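Local coordinates for protein secondary thiamine-phosphate synthase enzyme (Thermus thermophilus, PDB 2CU5) that is of unconfirmed function but probably acts as a thiamine-phosphate synthase of the YjbQ type, at residues A[37-42]-A[121-126]. Residues are numbered along the deposited sequence; the frame is centred on the assembly and turned at random.
Sequences FVPHTT and VREVWV
With CG anti to the carbonyl carbon (chi1 -55°), the imidazole of H40 drops from its loop to the backbone of 121-126, while R122, bent at chi2 (-68°), swings its guanidinium up beside it. There H40 NE2 accepts a hydrogen bond from the backbone N of E123 at 2.9 Å, nearly straight and close to the ring plane, as a carbonyl of a neighbouring strand would. R122 CD lies over one face of the imidazole, 3.9 Å from the centroid of the H40 ring, and P39 CG approaches the other. Beyond, R122 NH1 donates to T42 OG1 at 2.8 Å, in the guanidinium plane; a water accepts from R122 NH2 and T41 N and also bonds T42 OG1, while E115 forms a salt bridge with R122 NE. An alanine at H40 would probably leave the amide of E123 without its acceptor and open a gap between P39 and R122. At the other end, F37 and W125 form an antiparallel hydrogen-bonded pair, W125 N reaching F37 O at 2.8 Å. P39 CB sits over the indole, 3.9 Å from the centroid of the six-membered ring of W125, and F37 CD2 touches W125 CE3, the two ring planes standing 44° apart. The ladder between 32-37 and 120-128, inner strands of the five-stranded antiparallel sheet, thus stops at F37–W125, where an inverse gamma turn centred on P39 diverts the chain and H40 takes up the next amide.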
ATOM      1  N   PHE A  37       1.255   0.636  12.330  1.00 13.67           N
ATOM      2  CA  PHE A  37       0.201   1.529  11.856  1.00 15.55           C
ATOM      3  C   PHE A  37       0.398   2.966  12.337  1.00 14.70           C
ATOM      4  O   PHE A  37       0.813   3.196  13.473  1.00 15.01           O
ATOM      5  CB  PHE A  37      -1.152   0.998  12.364  1.00 14.16           C
ATOM      6  CG  PHE A  37      -2.353   1.810  11.934  1.00 14.83           C
ATOM      7  CD1 PHE A  37      -2.818   1.759  10.621  1.00 13.71           C
ATOM      8  CD2 PHE A  37      -3.043   2.591  12.858  1.00 13.95           C
ATOM      9  CE1 PHE A  37      -3.954   2.471  10.235  1.00 16.38           C
ATOM     10  CE2 PHE A  37      -4.182   3.309  12.486  1.00 15.61           C
ATOM     11  CZ  PHE A  37      -4.642   3.249  11.170  1.00 17.06           C
ATOM     12  N   VAL A  38       0.134   3.936  11.466  1.00 15.37           N
ATOM     13  CA  VAL A  38       0.201   5.333  11.883  1.00 15.66           C
ATOM     14  C   VAL A  38      -1.247   5.821  11.860  1.00 15.34           C
ATOM     15  O   VAL A  38      -1.922   5.760  10.831  1.00 16.06           O
ATOM     16  CB  VAL A  38       1.074   6.238  10.948  1.00 14.80           C
ATOM     17  CG1 VAL A  38       2.545   6.015  11.237  1.00 18.69           C
ATOM     18  CG2 VAL A  38       0.762   5.957   9.486  1.00 15.97           C
ATOM     19  N   PRO A  39      -1.759   6.273  13.012  1.00 16.62           N
ATOM     20  CA  PRO A  39      -3.138   6.759  13.089  1.00 17.59           C
ATOM     21  C   PRO A  39      -3.191   8.206  12.618  1.00 16.52           C
ATOM     22  O   PRO A  39      -3.753   9.066  13.292  1.00 18.56           O
ATOM     23  CB  PRO A  39      -3.454   6.620  14.568  1.00 17.91           C
ATOM     24  CG  PRO A  39      -2.135   7.015  15.194  1.00 18.58           C
ATOM     25  CD  PRO A  39      -1.126   6.271  14.344  1.00 17.61           C
ATOM     26  N   HIS A  40      -2.606   8.458  11.454  1.00 17.30           N
ATOM     27  CA  HIS A  40      -2.533   9.802  10.892  1.00 17.14           C
ATOM     28  C   HIS A  40      -2.908   9.804   9.413  1.00 18.07           C
ATOM     29  O   HIS A  40      -2.900   8.760   8.762  1.00 16.95           O
ATOM     30  CB  HIS A  40      -1.110  10.335  11.060  1.00 16.07           C
ATOM     31  CG  HIS A  40      -0.622  10.303  12.475  1.00 18.31           C
ATOM     32  ND1 HIS A  40      -1.183  11.071  13.474  1.00 17.58           N
ATOM     33  CD2 HIS A  40       0.366   9.588  13.061  1.00 19.99           C
ATOM     34  CE1 HIS A  40      -0.560  10.831  14.614  1.00 20.24           C
ATOM     35  NE2 HIS A  40       0.385   9.934  14.390  1.00 19.68           N
ATOM     36  N   THR A  41      -3.219  10.982   8.883  1.00 17.80           N
ATOM     37  CA  THR A  41      -3.610  11.096   7.480  1.00 17.86           C
ATOM     38  C   THR A  41      -2.655  11.936   6.636  1.00 18.57           C
ATOM     39  O   THR A  41      -2.873  12.099   5.434  1.00 17.29           O
ATOM     40  CB  THR A  41      -5.016  11.710   7.349  1.00 19.21           C
ATOM     41  OG1 THR A  41      -5.008  13.032   7.908  1.00 21.01           O
ATOM     42  CG2 THR A  41      -6.041  10.857   8.084  1.00 19.55           C
ATOM     43  N   THR A  42      -1.603  12.468   7.254  1.00 17.96           N
ATOM     44  CA  THR A  42      -0.641  13.289   6.526  1.00 17.59           C
ATOM     45  C   THR A  42       0.809  12.816   6.625  1.00 17.00           C
ATOM     46  O   THR A  42       1.749  13.596   6.478  1.00 16.36           O
ATOM     47  CB  THR A  42      -0.745  14.777   6.947  1.00 18.51           C
ATOM     48  OG1 THR A  42      -0.658  14.894   8.371  1.00 19.04           O
ATOM     49  CG2 THR A  42      -2.073  15.355   6.474  1.00 17.49           C
ATOM     50  N   VAL A 121       5.214  15.133  16.318  1.00 18.08           N
ATOM     51  CA  VAL A 121       5.603  13.981  17.113  1.00 17.73           C
ATOM     52  C   VAL A 121       4.467  13.034  16.771  1.00 16.10           C
ATOM     53  O   VAL A 121       3.356  13.154  17.288  1.00 18.84           O
ATOM     54  CB  VAL A 121       5.626  14.252  18.626  1.00 19.51           C
ATOM     55  CG1 VAL A 121       5.923  12.956  19.363  1.00 20.75           C
ATOM     56  CG2 VAL A 121       6.708  15.265  18.958  1.00 19.52           C
ATOM     57  N   ARG A 122       4.749  12.127  15.848  1.00 16.37           N
ATOM     58  CA  ARG A 122       3.769  11.167  15.367  1.00 16.68           C
ATOM     59  C   ARG A 122       3.705   9.929  16.236  1.00 18.01           C
ATOM     60  O   ARG A 122       4.620   9.648  16.998  1.00 20.24           O
ATOM     61  CB  ARG A 122       4.128  10.732  13.950  1.00 15.71           C
ATOM     62  CG  ARG A 122       4.186  11.861  12.947  1.00 16.36           C
ATOM     63  CD  ARG A 122       2.798  12.420  12.709  1.00 15.85           C
ATOM     64  NE  ARG A 122       2.737  13.145  11.447  1.00 17.05           N
ATOM     65  CZ  ARG A 122       1.622  13.627  10.911  1.00 17.16           C
ATOM     66  NH1 ARG A 122       1.675  14.270   9.752  1.00 18.63           N
ATOM     67  NH2 ARG A 122       0.460  13.470  11.530  1.00 15.96           N
ATOM     68  N   GLU A 123       2.607   9.196  16.098  1.00 17.39           N
ATOM     69  CA  GLU A 123       2.412   7.948  16.821  1.00 19.71           C
ATOM     70  C   GLU A 123       2.549   6.810  15.818  1.00 18.75           C
ATOM     71  O   GLU A 123       2.146   6.935  14.663  1.00 16.42           O
ATOM     72  CB  GLU A 123       1.011   7.877  17.432  1.00 19.43           C
ATOM     73  CG  GLU A 123       0.839   8.603  18.752  1.00 20.41           C
ATOM     74  CD  GLU A 123      -0.536   8.367  19.356  1.00 23.41           C
ATOM     75  OE1 GLU A 123      -1.026   7.219  19.287  1.00 23.22           O
ATOM     76  OE2 GLU A 123      -1.126   9.323  19.906  1.00 26.08           O
ATOM     77  N   VAL A 124       3.139   5.712  16.265  1.00 18.06           N
ATOM     78  CA  VAL A 124       3.278   4.523  15.448  1.00 17.03           C
ATOM     79  C   VAL A 124       2.891   3.381  16.376  1.00 17.89           C
ATOM     80  O   VAL A 124       3.510   3.191  17.423  1.00 19.09           O
ATOM     81  CB  VAL A 124       4.723   4.315  14.958  1.00 16.60           C
ATOM     82  CG1 VAL A 124       4.824   2.987  14.224  1.00 17.23           C
ATOM     83  CG2 VAL A 124       5.136   5.460  14.031  1.00 17.07           C
ATOM     84  N   TRP A 125       1.850   2.645  16.010  1.00 17.09           N
ATOM     85  CA  TRP A 125       1.398   1.527  16.830  1.00 17.45           C
ATOM     86  C   TRP A 125       2.067   0.237  16.387  1.00 18.62           C
ATOM     87  O   TRP A 125       2.232  -0.010  15.192  1.00 18.08           O
ATOM     88  CB  TRP A 125      -0.119   1.383  16.744  1.00 14.76           C
ATOM     89  CG  TRP A 125      -0.861   2.603  17.202  1.00 16.42           C
ATOM     90  CD1 TRP A 125      -0.368   3.634  17.954  1.00 16.65           C
ATOM     91  CD2 TRP A 125      -2.242   2.903  16.965  1.00 15.43           C
ATOM     92  NE1 TRP A 125      -1.359   4.556  18.201  1.00 16.63           N
ATOM     93  CE2 TRP A 125      -2.519   4.131  17.607  1.00 16.79           C
ATOM     94  CE3 TRP A 125      -3.273   2.251  16.273  1.00 17.52           C
ATOM     95  CZ2 TRP A 125      -3.788   4.724  17.579  1.00 16.28           C
ATOM     96  CZ3 TRP A 125      -4.534   2.840  16.244  1.00 16.66           C
ATOM     97  CH2 TRP A 125      -4.779   4.066  16.895  1.00 18.10           C
ATOM     98  N   VAL A 126       2.453  -0.586  17.356  1.00 17.92           N
ATOM     99  CA  VAL A 126       3.124  -1.841  17.064  1.00 16.66           C
ATOM    100  C   VAL A 126       2.355  -2.990  17.700  1.00 18.48           C
ATOM    101  O   VAL A 126       2.097  -2.986  18.900  1.00 17.47           O
ATOM    102  CB  VAL A 126       4.563  -1.840  17.617  1.00 17.75           C
ATOM    103  CG1 VAL A 126       5.286  -3.103  17.179  1.00 17.97           C
ATOM    104  CG2 VAL A 126       5.307  -0.595  17.148  1.00 17.74           C
TER
HETATM  105  O   HOH W   1      -2.427  13.630  10.302  1.00 23.58           O